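Local coordinates for protein SAM-dependent methyltransferase (PDB 3GGD) that binds S-adenosyl-L-homocysteine and probably transfers methyl groups from S-adenosylmethionine to a substrate not yet identified, at residues V44-R49 against Y129-F134. Sequence-based numbering, arbitrary orientation.
Sequences VVDLPR and YMRTGF. With SAH (S-adenosyl-L-homocysteine), chain E; EDO (1,2-ethanediol), chain L; SO4 (sulfate ion), chain J; EDO (1,2-ethanediol), chain M.
The Tyr129 ring turns its edge to Asp46, with Asp46 CB near the ring plane. Carboxylate and ring planes stand 53° apart. At the Arg131 guanidinium edge, in plane, lie SAH C and O1 of the chain L 1,2-ethanediol. The Arg49 guanidinium has Val45 CG1 over one face, 3.8 Å above the plane, and the sulfate at its edge. Tyr129 OH donates to Asp46 OD2 at 2.6 Å, on the anti side, 22° out of the carboxylate plane. With chi1 at 173°, the Tyr129 ring extends away from its own backbone N and carries OH to Asp46. The diol, probably from the crystallisation liquor, bridges Asp46 and Arg131 in this crystal. Its O2 donates to Asp46 OD2 at 2.7 Å. Arg131 NE donates to that O2 at 2.8 Å. Arg131 NH2 meets diol O1 almost straight, at 3.0 Å. Arg131 NH1 bonds SAH OXT at 2.9 Å, and Arg131 O accepts from the SAH amino N. A leucine in place of Arg131 would probably leave the SAH carboxylate without this charged partner. Asp46 touches Ile162 of strand 158-164, beside strand 127-131 in the Rossmann-like sheet. Leu47 packs on Phe73 and Phe77, and Tyr129 on Leu74, of helix 69-77.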
loop_
_atom_site.group_PDB
_atom_site.type_symbol
_atom_site.label_atom_id
_atom_site.label_comp_id
_atom_site.label_asym_id
_atom_site.label_seq_id
_atom_site.Cartn_x
_atom_site.Cartn_y
_atom_site.Cartn_z
ATOM N N VAL A 44 -1.207 10.552 8.931
ATOM C CA VAL A 44 -0.963 11.882 9.473
ATOM C C VAL A 44 0.438 12.384 9.081
ATOM O O VAL A 44 0.655 13.601 8.818
ATOM C CB VAL A 44 -1.106 11.893 10.997
ATOM C CG1 VAL A 44 -0.437 13.154 11.632
ATOM C CG2 VAL A 44 -2.549 11.773 11.370
ATOM N N VAL A 45 1.386 11.451 9.040
ATOM C CA VAL A 45 2.761 11.763 8.585
ATOM C C VAL A 45 2.798 11.974 7.062
ATOM O O VAL A 45 3.452 12.889 6.554
ATOM C CB VAL A 45 3.742 10.630 8.997
ATOM C CG1 VAL A 45 5.117 10.788 8.285
ATOM C CG2 VAL A 45 3.877 10.607 10.533
ATOM N N ASP A 46 2.028 11.177 6.338
ATOM C CA ASP A 46 1.973 11.287 4.863
ATOM C C ASP A 46 1.303 12.568 4.313
ATOM O O ASP A 46 1.805 13.173 3.350
ATOM C CB ASP A 46 1.208 10.094 4.272
ATOM C CG ASP A 46 1.864 8.734 4.623
ATOM O OD1 ASP A 46 3.115 8.663 4.598
ATOM O OD2 ASP A 46 1.116 7.772 4.884
ATOM N N LEU A 47 0.184 12.967 4.930
ATOM C CA LEU A 47 -0.689 13.990 4.342
ATOM C C LEU A 47 0.020 15.323 4.031
ATOM O O LEU A 47 -0.174 15.846 2.957
ATOM C CB LEU A 47 -1.971 14.191 5.175
ATOM C CG LEU A 47 -3.049 15.149 4.613
ATOM C CD1 LEU A 47 -3.430 14.748 3.180
ATOM C CD2 LEU A 47 -4.311 15.284 5.519
ATOM N N PRO A 48 0.861 15.856 4.944
ATOM C CA PRO A 48 1.557 17.083 4.563
ATOM C C PRO A 48 2.420 16.977 3.285
ATOM O O PRO A 48 2.665 17.981 2.613
ATOM C CB PRO A 48 2.413 17.406 5.785
ATOM C CG PRO A 48 1.813 16.636 6.910
ATOM C CD PRO A 48 1.222 15.413 6.292
ATOM N N ARG A 49 2.853 15.779 2.936
ATOM C CA ARG A 49 3.724 15.604 1.755
ATOM C C ARG A 49 2.978 15.761 0.444
ATOM O O ARG A 49 3.597 15.973 -0.579
ATOM C CB ARG A 49 4.390 14.222 1.799
ATOM C CG ARG A 49 5.338 14.027 2.989
ATOM C CD ARG A 49 5.680 12.579 3.205
ATOM N NE ARG A 49 6.638 12.427 4.303
ATOM C CZ ARG A 49 7.053 11.260 4.781
ATOM N NH1 ARG A 49 6.630 10.122 4.275
ATOM N NH2 ARG A 49 7.911 11.219 5.782
ATOM N N TYR A 129 -3.784 7.835 -3.136
ATOM C CA TYR A 129 -2.975 7.581 -1.963
ATOM C C TYR A 129 -2.739 6.072 -1.921
ATOM O O TYR A 129 -3.701 5.278 -1.956
ATOM C CB TYR A 129 -3.724 7.996 -0.681
ATOM C CG TYR A 129 -3.025 7.619 0.610
ATOM C CD1 TYR A 129 -1.998 8.390 1.119
ATOM C CD2 TYR A 129 -3.386 6.475 1.320
ATOM C CE1 TYR A 129 -1.364 8.047 2.334
ATOM C CE2 TYR A 129 -2.795 6.148 2.542
ATOM C CZ TYR A 129 -1.770 6.935 3.046
ATOM O OH TYR A 129 -1.137 6.615 4.242
HETATM N N MSE A 130 -1.470 5.674 -1.876
HETATM C CA MSE A 130 -1.142 4.270 -1.779
HETATM C C MSE A 130 -0.050 4.023 -0.743
HETATM O O MSE A 130 1.099 4.472 -0.881
HETATM C CB MSE A 130 -0.707 3.720 -3.138
HETATM C CG MSE A 130 -0.506 2.212 -3.124
HETATM SE SE MSE A 130 -0.126 1.523 -4.975
HETATM C CE MSE A 130 1.564 2.195 -5.098
ATOM N N ARG A 131 -0.410 3.273 0.289
ATOM C CA ARG A 131 0.506 2.956 1.381
ATOM C C ARG A 131 0.843 1.453 1.326
ATOM O O ARG A 131 0.017 0.575 1.647
ATOM C CB ARG A 131 -0.132 3.339 2.719
ATOM C CG ARG A 131 0.806 3.114 3.908
ATOM C CD ARG A 131 0.173 3.631 5.225
ATOM N NE ARG A 131 1.093 3.494 6.356
ATOM C CZ ARG A 131 1.101 2.464 7.185
ATOM N NH1 ARG A 131 0.236 1.480 7.021
ATOM N NH2 ARG A 131 1.959 2.434 8.200
ATOM N N THR A 132 2.073 1.186 0.925
ATOM C CA THR A 132 2.611 -0.143 0.748
ATOM C C THR A 132 1.761 -1.012 -0.156
ATOM O O THR A 132 1.350 -2.110 0.201
ATOM C CB THR A 132 2.979 -0.811 2.077
ATOM O OG1 THR A 132 1.900 -0.716 3.030
ATOM C CG2 THR A 132 4.283 -0.135 2.656
ATOM N N GLY A 133 1.500 -0.511 -1.354
ATOM C CA GLY A 133 0.756 -1.290 -2.335
ATOM C C GLY A 133 1.617 -1.905 -3.410
ATOM O O GLY A 133 1.121 -2.702 -4.195
ATOM N N PHE A 134 2.924 -1.616 -3.430
ATOM C CA PHE A 134 3.768 -2.043 -4.556
ATOM C C PHE A 134 4.920 -3.000 -4.200
ATOM O O PHE A 134 5.248 -3.913 -4.976
ATOM C CB PHE A 134 4.369 -0.786 -5.198
ATOM C CG PHE A 134 4.203 -0.699 -6.723
ATOM C CD1 PHE A 134 4.540 -1.738 -7.542
ATOM C CD2 PHE A 134 3.790 0.481 -7.308
ATOM C CE1 PHE A 134 4.421 -1.633 -8.924
ATOM C CE2 PHE A 134 3.655 0.598 -8.705
ATOM C CZ PHE A 134 3.973 -0.475 -9.501
HETATM N N SAH E . -2.699 0.513 2.361
HETATM C CA SAH E . -3.137 -0.348 3.491
HETATM C CB SAH E . -2.794 -1.841 3.301
HETATM C CG SAH E . -1.332 -2.251 3.049
HETATM S SD SAH E . -1.105 -4.036 2.950
HETATM C C SAH E . -2.569 0.134 4.817
HETATM O O SAH E . -3.123 -0.196 5.897
HETATM O OXT SAH E . -1.551 0.825 4.846
HETATM C "C5'" SAH E . -1.162 -4.283 1.197
HETATM C "C4'" SAH E . -2.614 -4.276 0.635
HETATM O "O4'" SAH E . -2.580 -4.450 -0.802
HETATM C "C3'" SAH E . -3.553 -5.388 1.137
HETATM O "O3'" SAH E . -4.773 -4.881 1.649
HETATM C "C2'" SAH E . -3.842 -6.229 -0.100
HETATM O "O2'" SAH E . -5.081 -6.968 -0.088
HETATM C "C1'" SAH E . -3.708 -5.209 -1.214
HETATM N N9 SAH E . -3.486 -5.800 -2.539
HETATM C C8 SAH E . -2.637 -6.833 -2.798
HETATM N N7 SAH E . -2.644 -7.113 -4.112
HETATM C C5 SAH E . -3.526 -6.246 -4.694
HETATM C C6 SAH E . -4.034 -6.061 -6.049
HETATM N N6 SAH E . -3.547 -6.905 -6.988
HETATM N N1 SAH E . -4.954 -5.119 -6.302
HETATM C C2 SAH E . -5.427 -4.325 -5.288
HETATM N N3 SAH E . -5.005 -4.473 -4.032
HETATM C C4 SAH E . -4.101 -5.407 -3.677
HETATM C C1 EDO L . 4.626 5.509 7.667
HETATM O O1 EDO L . 3.902 4.703 8.613
HETATM C C2 EDO L . 3.716 6.539 6.939
HETATM O O2 EDO L . 2.481 5.975 6.397
HETATM S S SO4 J . 8.861 14.852 5.922
HETATM O O1 SO4 J . 7.485 15.115 5.480
HETATM O O2 SO4 J . 8.917 13.799 6.952
HETATM O O3 SO4 J . 9.336 16.091 6.538
HETATM O O4 SO4 J . 9.742 14.538 4.795
HETATM C C1 EDO M . 1.859 16.076 10.662
HETATM O O1 EDO M . 2.683 15.216 9.857
HETATM C C2 EDO M . 2.684 17.244 11.209
HETATM O O2 EDO M . 2.980 18.221 10.213
#